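Local coordinates for heme-binding protein A / AI-2 binding protein A (Helicobacter pylori SS1, PDB 6OFQ), which probably captures peptides in the periplasm and hands them to an ABC transporter for uptake, and has here been crystallised with the peptide STSA, at residues K27-V32 against K237-K242; D190-L195 against D202-K207; K334-F339 against I350-Y355; W443-A448 against A463-L468. All blocks are in the same frame, centred on the assembly; numbering follows the deposited sequence.

Contact 1 (K27-V32 against K237-K242); sequences KRFGGV and KAYLDK
Lys237 and Ala238 meet Phe29 through their backbone carbonyls, which come obliquely at its ring; Ala238 O stands 3.5 Å from Phe29 CE2. The ammonium of Lys237 leads away and is held by Tyr233 O and Gly235 O. Tyr239 follows, with a ring used at an edge and over a face. Its edge points at Phe29 in a T-shaped (edge-to-face) stack, CD1 over the centre of the phenylalanine ring and the planes 71° apart. Arg28 sets CB over one face of the Tyr239 ring, toward its rim, in a CH-pi contact 3.9 Å from the ring centroid. The arginine chain runs extended from CG to NE, and NH1 donates a hydrogen bond to Tyr239 OH at 3.1 Å with the hydroxyl near the guanidinium plane. Glu25 bonds to that hydroxyl as well. The carbonyl of Tyr239 takes the amide of Gly30, N to O 2.8 Å. Here both segments are loops that lead into neighbouring parallel strands, 32-37 and 242-247, of a mixed sheet. Leu240 turns CD2 to the Gly31 carbonyl and also touches Leu531. Asp241 grips both polar atoms of Gly31: its N donates to Gly31 O at 2.8 Å, while its OD2 receives Gly31 N at 2.9 Å, from above the carboxylate plane. Gly30 and Gly31 have phi angles of 112° and 129°, which by themselves call for glycine, since a CB would be jammed against the preceding carbonyl oxygen. At Lys242 the sheet begins: its N bonds weakly to Gly31 O, its O receives a CA-H contact from Val32, and its CG lies 4.1 Å from Val32 CG1, side chains side by side.

Contact 2 (D190-L195 against D202-K207); sequences DYADYL and DELAKK
Tyr191 slides past Leu204 in the opposite direction, its CD2 lying 3.6 Å from Leu204 CD1. With CG anti to the backbone N (chi1 178°), the tyrosine leaves its helix toward residues 202-207, and its length lets the hydroxyl reach a backbone acceptor there. Tyr191 OH donates to Lys207 O at 2.7 Å, in the carbonyl plane, so the ring's polar end is satisfied by a backbone carbonyl. A water also donates to this hydroxyl, 2.9 Å from Tyr191 OH. One turn further along the helix, Leu195 sets CD1 over the rim of one face of the Tyr191 ring and against residues 202-207, 3.4 Å from Leu204 N. Its CD2 meets the aliphatic CB of Glu203, and the two side chains cross at about a right angle. Ala192 is small enough for Leu204 CD1 to approach the helix backbone. Within 202-207, Glu203 O accepts from both Lys206 N and Lys207 N, which curls the chain and brings Lys207 O to the tyrosine. Phe121 of helix 116-127 touches Ala192 and Leu204. The arrangement is that of a helix, 189-197, whose following 3-10 turn folds back to pack on its flank, with buried leucines between and a tyrosine hydroxyl holding the loop just beyond the turn at Lys207.

Contact 3 (K334-F339 against I350-Y355); sequences KMVNPF and IKPYEY
Val336, Ile350 and Pro352 carry the apolar part of this contact, the side chains of Val336 and Ile350 sliding past each other in opposite directions. The two valine branches divide the work. CG1, anti to the backbone N (chi1 -179°), packs on Ile350, 3.8 Å from its CG2, and also rests against the Ile350 carbonyl. CG2 goes to the proline, lying 4.0 Å from Pro352 CB. A beta-branched residue suits this place because its two methyls diverge and can serve two neighbours at once, while the rigid proline ring presents a fixed apolar surface. Lys334 adds only its aliphatic portion, crossing Pro352 at about a right angle with CD 4.2 Å from Pro352 CB. The lysine chain bends at chi3, which is nearly eclipsed at 22°, and its ammonium forms a salt bridge with Asp321.

Polar atoms enter by van der Waals contact rather than by bonding across the segments. Asn337 OD1 touches Ile350 CD1 at 3.3 Å, the two side chains crossing at an angle. The amide nitrogen of Asn337 is used within the same loop, ND2 bonding to Asn347 O.

Apart from Lys334, which ends strand 332-334, both segments lie in the connection to helix 357-366. Residues 334-339 stay bound to strand 497-510, by a backbone bond of Met335 to Leu500 and by Tyr502 OH, which bonds to Val336 N and Asn337 O. Residues 350-355 lean on helix 477-494, where Ile350 touches Gln488 and His492 and the ring of Tyr353 stacks on His492.

Contact 4 (W443-A448 against A463-L468); sequences WSKQAA and AFSDLL
The N-terminus of helix 445-449, capped by Ser444, rests here on the flank of helix 462-473, where Ser444 and Ser465 bring the backbones closest. Ser444 OG sits between its own backbone N and carbonyl carbon (chi1 66°) and accepts from Ala447 N at 3.0 Å, the capping bond. The same hydroxyl bonds to Tyr440 O, in the last turn of helix 436-443. A serine is short enough to make both bonds at this junction. The opening turn of any helix has amides without a carbonyl partner inside that helix, and for Lys445 the other helix supplies a hydroxyl oxygen as acceptor: Lys445 N donates to Ser465 OG at 3.0 Å, nearly straight at 162°. Ser465 OG is also bonded to Ser461 O, four residues earlier, just before helix 462-473. A water completes the polar patch, donating to Ser465 OG at 3.1 Å and to Trp443 O at 2.8 Å, and so bridges the two segments. Lys445 lays CG near the serine oxygen, then bends at chi3, and its NZ forms a salt bridge with Asp462. Apolar packing flanks this patch. Phe464, with CG anti to the backbone N (chi1 173°), extends toward the tryptophan and puts CE2 3.6 Å from Trp443 CB. Phe464 CE2 also comes 3.3 Å from Trp443 O, which approaches the ring obliquely. Leu468, whose CG lies over a face of the Phe464 ring, turns CD1 to Ser444 CB. The indole of Trp443 leads away from helix 462-473 to meet the rings of Tyr497 and Trp295.

In the fold
Contacts 1 and 3 lie near the surface, on opposite sides of the chain's centre, and each joins loop segments; contacts 2 and 4 are buried and involve helices. Contact 1 links chain parts 205 residues apart at their closest ends, combines backbone and side-chain hydrogen bonds with an aromatic pair and leads into a sheet, whereas contact 3 ties one loop together mainly by apolar packing. Contacts 2 and 4 each combine apolar packing with one direct bond, from a tyrosine hydroxyl in contact 2 and to a serine hydroxyl in contact 4, where a water adds a bridge. Contacts 3 and 4 touch, Pro338 CB lying 3.7 Å from Trp443 NE1, and share helix 477-494 as a neighbour. Contact 2 is nested within the loop closed by contact 1.

Contact 1 (K27-V32 against K237-K242)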
# COMPACT_ATOMS: atom_id res chain seq x y z
N LYS A 27 31.26 -4.61 11.37
CA LYS A 27 30.59 -5.33 12.44
C LYS A 27 29.08 -5.48 12.21
O LYS A 27 28.43 -6.30 12.87
CB LYS A 27 30.82 -4.62 13.78
CG LYS A 27 32.28 -4.53 14.22
CD LYS A 27 32.36 -4.40 15.74
CE LYS A 27 33.49 -3.51 16.24
NZ LYS A 27 33.56 -3.61 17.72
N ARG A 28 28.50 -4.66 11.32
CA ARG A 28 27.08 -4.76 11.01
C ARG A 28 26.73 -6.01 10.24
O ARG A 28 25.58 -6.45 10.31
CB ARG A 28 26.60 -3.52 10.27
CG ARG A 28 26.66 -2.28 11.13
CD ARG A 28 26.15 -1.09 10.36
NE ARG A 28 26.08 0.11 11.18
CZ ARG A 28 25.45 1.23 10.82
NH1 ARG A 28 24.88 1.36 9.64
NH2 ARG A 28 25.47 2.24 11.67
N PHE A 29 27.64 -6.59 9.46
CA PHE A 29 27.28 -7.67 8.57
C PHE A 29 27.06 -9.02 9.23
O PHE A 29 27.72 -9.31 10.25
CB PHE A 29 28.36 -7.84 7.49
CG PHE A 29 28.35 -6.75 6.46
CD1 PHE A 29 29.08 -5.61 6.67
CD2 PHE A 29 27.58 -6.86 5.32
CE1 PHE A 29 29.02 -4.58 5.76
CE2 PHE A 29 27.52 -5.84 4.38
CZ PHE A 29 28.28 -4.72 4.61
N GLY A 30 26.05 -9.71 8.73
CA GLY A 30 25.83 -11.10 9.12
C GLY A 30 24.55 -11.25 9.94
O GLY A 30 24.28 -10.46 10.88
N GLY A 31 23.86 -12.33 9.65
CA GLY A 31 22.80 -12.82 10.53
C GLY A 31 21.49 -13.08 9.85
O GLY A 31 21.32 -12.83 8.64
N VAL A 32 20.59 -13.66 10.64
CA VAL A 32 19.25 -14.01 10.22
C VAL A 32 18.25 -13.14 10.96
O VAL A 32 18.22 -13.09 12.19
CB VAL A 32 18.92 -15.50 10.42
CG1 VAL A 32 17.52 -15.87 9.96
CG2 VAL A 32 20.02 -16.42 9.95
N LYS A 237 25.64 -3.55 -0.34
CA LYS A 237 25.18 -4.91 -0.03
C LYS A 237 24.35 -4.94 1.27
O LYS A 237 24.65 -4.19 2.21
CB LYS A 237 26.37 -5.88 0.02
CG LYS A 237 27.29 -5.88 -1.20
CD LYS A 237 26.58 -6.41 -2.42
CE LYS A 237 27.49 -6.38 -3.65
NZ LYS A 237 27.46 -4.97 -4.13
N ALA A 238 23.31 -5.77 1.26
CA ALA A 238 22.55 -5.95 2.48
C ALA A 238 23.45 -6.42 3.61
O ALA A 238 24.41 -7.19 3.41
CB ALA A 238 21.46 -6.98 2.25
N TYR A 239 23.07 -6.09 4.84
CA TYR A 239 23.80 -6.60 5.99
C TYR A 239 23.48 -8.03 6.35
O TYR A 239 24.35 -8.84 6.71
CB TYR A 239 23.63 -5.75 7.22
CG TYR A 239 24.06 -4.30 7.12
CD1 TYR A 239 25.40 -3.95 6.94
CD2 TYR A 239 23.15 -3.28 7.33
CE1 TYR A 239 25.78 -2.62 6.84
CE2 TYR A 239 23.53 -1.97 7.29
CZ TYR A 239 24.86 -1.63 7.09
OH TYR A 239 25.29 -0.31 7.11
N LEU A 240 22.19 -8.34 6.31
CA LEU A 240 21.71 -9.64 6.72
C LEU A 240 21.97 -10.72 5.69
O LEU A 240 21.86 -10.49 4.47
CB LEU A 240 20.19 -9.56 6.97
CG LEU A 240 19.82 -8.73 8.19
CD1 LEU A 240 18.37 -8.27 8.09
CD2 LEU A 240 20.05 -9.47 9.51
N ASP A 241 22.20 -11.96 6.11
CA ASP A 241 22.33 -13.08 5.20
C ASP A 241 20.98 -13.64 4.76
O ASP A 241 20.88 -14.24 3.71
CB ASP A 241 23.09 -14.25 5.88
CG ASP A 241 24.49 -13.85 6.28
OD1 ASP A 241 25.17 -13.24 5.43
OD2 ASP A 241 24.83 -13.94 7.49
N LYS A 242 20.00 -13.55 5.64
CA LYS A 242 18.74 -14.23 5.44
C LYS A 242 17.63 -13.46 6.17
O LYS A 242 17.84 -12.95 7.25
CB LYS A 242 18.87 -15.68 5.95
CG LYS A 242 17.64 -16.53 5.94
CD LYS A 242 18.13 -17.96 6.28
CE LYS A 242 17.06 -18.86 6.80
NZ LYS A 242 17.71 -20.20 7.06

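Contact 2 (D190-L195 against D202-K207)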
# COMPACT_ATOMS: atom_id res chain seq x y z
N ASP A 190 13.79 -12.29 -20.08
CA ASP A 190 14.40 -13.62 -20.36
C ASP A 190 13.71 -14.72 -19.57
O ASP A 190 13.31 -15.78 -20.10
CB ASP A 190 15.92 -13.60 -20.19
CG ASP A 190 16.62 -12.72 -21.21
OD1 ASP A 190 16.33 -12.84 -22.41
OD2 ASP A 190 17.28 -11.75 -20.84
N TYR A 191 13.51 -14.47 -18.26
CA TYR A 191 12.82 -15.45 -17.41
C TYR A 191 11.38 -15.68 -17.86
O TYR A 191 10.86 -16.80 -17.99
CB TYR A 191 12.92 -15.04 -15.93
CG TYR A 191 12.19 -15.97 -14.96
CD1 TYR A 191 12.52 -17.32 -14.90
CD2 TYR A 191 11.26 -15.51 -14.04
CE1 TYR A 191 11.93 -18.18 -14.03
CE2 TYR A 191 10.70 -16.34 -13.10
CZ TYR A 191 11.03 -17.68 -13.10
OH TYR A 191 10.45 -18.55 -12.18
N ALA A 192 10.64 -14.60 -18.15
CA ALA A 192 9.29 -14.69 -18.67
C ALA A 192 9.22 -15.50 -19.99
O ALA A 192 8.31 -16.30 -20.09
CB ALA A 192 8.75 -13.27 -18.93
N ASP A 193 10.19 -15.26 -20.87
CA ASP A 193 10.19 -15.99 -22.15
C ASP A 193 10.43 -17.49 -21.87
O ASP A 193 9.76 -18.33 -22.48
CB ASP A 193 11.27 -15.45 -23.06
CG ASP A 193 10.95 -14.12 -23.68
OD1 ASP A 193 9.74 -13.76 -23.66
OD2 ASP A 193 11.97 -13.63 -24.19
N TYR A 194 11.38 -17.78 -20.98
CA TYR A 194 11.70 -19.18 -20.57
C TYR A 194 10.48 -19.88 -20.05
O TYR A 194 10.12 -21.00 -20.40
CB TYR A 194 12.82 -19.23 -19.58
CG TYR A 194 12.96 -20.46 -18.72
CD1 TYR A 194 13.84 -21.48 -19.10
CD2 TYR A 194 12.42 -20.47 -17.45
CE1 TYR A 194 13.98 -22.61 -18.32
CE2 TYR A 194 12.59 -21.59 -16.65
CZ TYR A 194 13.35 -22.66 -17.09
OH TYR A 194 13.49 -23.78 -16.28
N LEU A 195 9.74 -19.27 -19.13
CA LEU A 195 8.47 -19.83 -18.61
C LEU A 195 7.36 -20.01 -19.64
O LEU A 195 6.60 -20.96 -19.66
CB LEU A 195 7.88 -19.01 -17.43
CG LEU A 195 8.74 -18.88 -16.20
CD1 LEU A 195 8.05 -17.92 -15.23
CD2 LEU A 195 8.95 -20.21 -15.54
N ASP A 202 2.34 -18.96 -15.15
CA ASP A 202 1.93 -18.58 -13.82
C ASP A 202 3.04 -18.57 -12.79
O ASP A 202 2.91 -17.93 -11.73
CB ASP A 202 0.77 -19.45 -13.35
CG ASP A 202 -0.53 -19.11 -14.05
OD1 ASP A 202 -0.78 -17.95 -14.44
OD2 ASP A 202 -1.37 -20.04 -14.12
N GLU A 203 4.13 -19.26 -13.06
CA GLU A 203 5.24 -19.27 -12.15
C GLU A 203 5.98 -17.92 -12.03
O GLU A 203 6.75 -17.69 -11.10
CB GLU A 203 6.26 -20.36 -12.44
CG GLU A 203 5.72 -21.76 -12.11
CD GLU A 203 6.79 -22.84 -12.12
OE1 GLU A 203 6.31 -23.98 -12.01
OE2 GLU A 203 8.01 -22.62 -12.30
N LEU A 204 5.72 -17.02 -12.99
CA LEU A 204 6.32 -15.67 -12.91
C LEU A 204 5.87 -14.98 -11.62
O LEU A 204 6.63 -14.15 -11.10
CB LEU A 204 5.90 -14.85 -14.13
CG LEU A 204 6.64 -13.49 -14.35
CD1 LEU A 204 8.13 -13.72 -14.54
CD2 LEU A 204 5.95 -12.75 -15.50
N ALA A 205 4.68 -15.35 -11.18
CA ALA A 205 4.10 -14.75 -9.95
C ALA A 205 4.22 -15.64 -8.73
O ALA A 205 3.68 -15.31 -7.65
CB ALA A 205 2.66 -14.47 -10.18
N LYS A 206 5.02 -16.71 -8.84
CA LYS A 206 5.24 -17.67 -7.74
C LYS A 206 6.70 -17.90 -7.38
O LYS A 206 7.03 -18.06 -6.18
CB LYS A 206 4.65 -19.05 -8.09
CG LYS A 206 3.14 -18.98 -8.21
CD LYS A 206 2.51 -20.34 -8.52
CE LYS A 206 1.00 -20.25 -8.35
NZ LYS A 206 0.27 -20.08 -9.64
N LYS A 207 7.54 -17.82 -8.40
CA LYS A 207 8.96 -18.12 -8.24
C LYS A 207 9.70 -16.95 -8.89
O LYS A 207 10.01 -16.98 -10.08
CB LYS A 207 9.28 -19.49 -8.88
CG LYS A 207 8.69 -20.65 -8.09
CD LYS A 207 8.90 -21.96 -8.85
CE LYS A 207 8.17 -23.05 -8.07
NZ LYS A 207 8.04 -24.37 -8.77
O HOH W 1 10.11 -21.42 -12.19

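Contact 3 (K334-F339 against I350-Y355)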
# COMPACT_ATOMS: atom_id res chain seq x y z
N LYS A 334 -7.26 11.32 15.20
CA LYS A 334 -8.56 11.33 14.54
C LYS A 334 -8.40 11.70 13.07
O LYS A 334 -7.75 12.71 12.74
CB LYS A 334 -9.46 12.34 15.24
CG LYS A 334 -10.81 12.58 14.59
CD LYS A 334 -11.83 13.38 15.41
CE LYS A 334 -11.30 14.27 16.50
NZ LYS A 334 -12.44 14.65 17.37
N MET A 335 -9.00 10.89 12.18
CA MET A 335 -8.95 11.18 10.76
C MET A 335 -10.01 12.23 10.40
O MET A 335 -11.15 12.21 10.88
CB MET A 335 -9.13 9.89 9.98
CG MET A 335 -9.08 10.01 8.47
SD MET A 335 -9.28 8.36 7.74
CE MET A 335 -9.26 8.75 5.99
N VAL A 336 -9.58 13.18 9.55
CA VAL A 336 -10.42 14.24 9.02
C VAL A 336 -10.43 14.16 7.49
O VAL A 336 -11.48 13.95 6.91
CB VAL A 336 -9.91 15.61 9.49
CG1 VAL A 336 -10.83 16.69 8.95
CG2 VAL A 336 -9.93 15.65 11.03
N ASN A 337 -9.30 14.30 6.83
CA ASN A 337 -9.15 14.20 5.36
C ASN A 337 -8.73 12.80 4.95
O ASN A 337 -8.29 11.97 5.76
CB ASN A 337 -8.14 15.24 4.85
CG ASN A 337 -8.54 16.66 5.26
OD1 ASN A 337 -9.66 17.06 4.88
ND2 ASN A 337 -7.71 17.34 6.06
N PRO A 338 -8.78 12.49 3.65
CA PRO A 338 -8.46 11.11 3.22
C PRO A 338 -7.04 10.67 3.42
O PRO A 338 -6.79 9.48 3.37
CB PRO A 338 -8.81 11.07 1.76
CG PRO A 338 -9.85 12.16 1.62
CD PRO A 338 -9.41 13.26 2.55
N PHE A 339 -6.11 11.59 3.64
CA PHE A 339 -4.68 11.30 3.82
C PHE A 339 -4.17 11.99 5.08
O PHE A 339 -4.76 12.98 5.52
CB PHE A 339 -3.89 11.66 2.57
CG PHE A 339 -3.93 13.12 2.24
CD1 PHE A 339 -4.84 13.64 1.36
CD2 PHE A 339 -2.91 13.96 2.66
CE1 PHE A 339 -4.82 15.00 1.05
CE2 PHE A 339 -2.88 15.30 2.37
CZ PHE A 339 -3.79 15.83 1.52
N ILE A 350 -10.67 22.08 7.57
CA ILE A 350 -11.89 21.29 7.65
C ILE A 350 -12.08 20.80 9.08
O ILE A 350 -11.14 20.33 9.73
CB ILE A 350 -11.76 20.12 6.67
CG1 ILE A 350 -11.78 20.69 5.25
CG2 ILE A 350 -12.88 19.10 6.81
CD1 ILE A 350 -11.57 19.71 4.16
N LYS A 351 -13.34 20.83 9.50
CA LYS A 351 -13.65 20.36 10.85
C LYS A 351 -14.24 18.96 10.72
O LYS A 351 -15.12 18.74 9.88
CB LYS A 351 -14.67 21.28 11.50
CG LYS A 351 -14.15 22.68 11.75
CD LYS A 351 -15.13 23.41 12.68
CE LYS A 351 -15.59 24.72 12.08
NZ LYS A 351 -14.45 25.68 12.06
N PRO A 352 -13.77 18.05 11.58
CA PRO A 352 -14.34 16.70 11.51
C PRO A 352 -15.84 16.75 11.82
O PRO A 352 -16.28 17.63 12.56
CB PRO A 352 -13.57 15.91 12.56
CG PRO A 352 -13.15 16.98 13.51
CD PRO A 352 -12.81 18.16 12.69
N TYR A 353 -16.58 15.73 11.40
CA TYR A 353 -18.00 15.75 11.71
C TYR A 353 -18.15 15.38 13.19
O TYR A 353 -17.56 14.43 13.67
CB TYR A 353 -18.80 14.77 10.85
CG TYR A 353 -19.03 15.29 9.44
CD1 TYR A 353 -19.80 16.43 9.19
CD2 TYR A 353 -18.50 14.62 8.39
CE1 TYR A 353 -20.03 16.85 7.88
CE2 TYR A 353 -18.65 15.05 7.08
CZ TYR A 353 -19.44 16.18 6.83
OH TYR A 353 -19.72 16.72 5.59
N GLU A 354 -19.02 16.10 13.85
CA GLU A 354 -19.18 15.99 15.30
C GLU A 354 -19.99 14.76 15.69
O GLU A 354 -20.97 14.45 15.02
CB GLU A 354 -20.00 17.18 15.77
CG GLU A 354 -19.25 18.51 15.75
CD GLU A 354 -19.99 19.56 16.57
OE1 GLU A 354 -19.54 20.73 16.48
OE2 GLU A 354 -20.94 19.21 17.32
N TYR A 355 -19.63 14.11 16.81
CA TYR A 355 -20.39 13.00 17.33
C TYR A 355 -21.65 13.62 17.89
O TYR A 355 -21.56 14.45 18.82
CB TYR A 355 -19.61 12.29 18.42
CG TYR A 355 -20.42 11.24 19.09
CD1 TYR A 355 -20.90 10.15 18.37
CD2 TYR A 355 -20.71 11.31 20.46
CE1 TYR A 355 -21.62 9.15 18.94
CE2 TYR A 355 -21.44 10.30 21.05
CZ TYR A 355 -21.92 9.25 20.29
OH TYR A 355 -22.68 8.21 20.81

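Contact 4 (W443-A448 against A463-L468)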
# COMPACT_ATOMS: atom_id res chain seq x y z
N TRP A 443 -10.01 7.51 -4.67
CA TRP A 443 -11.26 8.27 -4.61
C TRP A 443 -11.76 8.89 -5.91
O TRP A 443 -12.76 9.62 -5.94
CB TRP A 443 -11.20 9.36 -3.51
CG TRP A 443 -10.90 8.81 -2.10
CD1 TRP A 443 -9.70 8.75 -1.47
CD2 TRP A 443 -11.85 8.19 -1.23
NE1 TRP A 443 -9.82 8.13 -0.25
CE2 TRP A 443 -11.15 7.75 -0.10
CE3 TRP A 443 -13.23 7.96 -1.32
CZ2 TRP A 443 -11.80 7.14 0.95
CZ3 TRP A 443 -13.85 7.33 -0.24
CH2 TRP A 443 -13.14 6.94 0.86
N SER A 444 -11.03 8.66 -7.00
CA SER A 444 -11.39 9.26 -8.29
C SER A 444 -12.40 8.42 -9.09
O SER A 444 -12.50 7.18 -8.90
CB SER A 444 -10.17 9.54 -9.17
OG SER A 444 -9.56 8.34 -9.55
N LYS A 445 -13.01 9.05 -10.08
CA LYS A 445 -13.77 8.27 -11.05
C LYS A 445 -12.94 7.27 -11.80
O LYS A 445 -13.41 6.15 -12.02
CB LYS A 445 -14.51 9.18 -12.01
CG LYS A 445 -15.69 9.83 -11.33
CD LYS A 445 -16.34 10.90 -12.20
CE LYS A 445 -16.93 10.16 -13.41
NZ LYS A 445 -18.07 10.88 -14.04
N GLN A 446 -11.74 7.66 -12.18
CA GLN A 446 -10.84 6.74 -12.84
C GLN A 446 -10.67 5.50 -11.99
O GLN A 446 -10.81 4.36 -12.46
CB GLN A 446 -9.50 7.42 -13.14
CG GLN A 446 -8.45 6.41 -13.60
CD GLN A 446 -8.79 5.74 -14.92
OE1 GLN A 446 -9.23 6.41 -15.87
NE2 GLN A 446 -8.56 4.46 -15.05
N ALA A 447 -10.41 5.67 -10.70
CA ALA A 447 -10.15 4.52 -9.82
C ALA A 447 -11.40 3.65 -9.71
O ALA A 447 -11.29 2.42 -9.68
CB ALA A 447 -9.68 4.95 -8.44
N ALA A 448 -12.57 4.26 -9.61
CA ALA A 448 -13.84 3.54 -9.56
C ALA A 448 -14.15 2.76 -10.82
O ALA A 448 -14.92 1.75 -10.76
CB ALA A 448 -14.99 4.47 -9.24
N ALA A 463 -16.76 16.89 -9.94
CA ALA A 463 -16.16 18.09 -9.40
C ALA A 463 -14.86 17.76 -8.63
O ALA A 463 -13.82 18.42 -8.72
CB ALA A 463 -17.19 18.83 -8.54
N PHE A 464 -14.88 16.65 -7.87
CA PHE A 464 -13.74 16.24 -7.06
C PHE A 464 -12.68 15.75 -8.04
O PHE A 464 -11.49 16.17 -7.97
CB PHE A 464 -14.16 15.10 -6.15
CG PHE A 464 -13.07 14.45 -5.37
CD1 PHE A 464 -12.61 15.06 -4.22
CD2 PHE A 464 -12.57 13.23 -5.76
CE1 PHE A 464 -11.62 14.46 -3.49
CE2 PHE A 464 -11.64 12.57 -4.99
CZ PHE A 464 -11.16 13.22 -3.88
N SER A 465 -13.05 14.86 -8.95
CA SER A 465 -12.09 14.25 -9.85
C SER A 465 -11.43 15.24 -10.82
O SER A 465 -10.20 15.21 -10.96
CB SER A 465 -12.71 13.11 -10.62
OG SER A 465 -13.12 12.02 -9.78
N ASP A 466 -12.20 16.26 -11.19
CA ASP A 466 -11.66 17.26 -12.12
C ASP A 466 -10.59 18.08 -11.42
O ASP A 466 -9.57 18.48 -12.03
CB ASP A 466 -12.74 18.18 -12.65
CG ASP A 466 -13.66 17.52 -13.71
OD1 ASP A 466 -13.33 16.43 -14.18
OD2 ASP A 466 -14.73 18.15 -13.95
N LEU A 467 -10.76 18.37 -10.13
CA LEU A 467 -9.71 19.09 -9.41
C LEU A 467 -8.46 18.27 -9.29
O LEU A 467 -7.34 18.82 -9.40
CB LEU A 467 -10.17 19.46 -7.99
CG LEU A 467 -11.17 20.61 -7.90
CD1 LEU A 467 -11.89 20.66 -6.56
CD2 LEU A 467 -10.51 21.93 -8.12
N LEU A 468 -8.60 16.98 -9.05
CA LEU A 468 -7.44 16.10 -8.99
C LEU A 468 -6.68 16.02 -10.31
O LEU A 468 -5.46 15.99 -10.30
CB LEU A 468 -7.80 14.67 -8.58
CG LEU A 468 -8.60 14.53 -7.26
CD1 LEU A 468 -8.74 13.04 -6.90
CD2 LEU A 468 -7.97 15.29 -6.13
O HOH W 2 -14.81 10.45 -7.65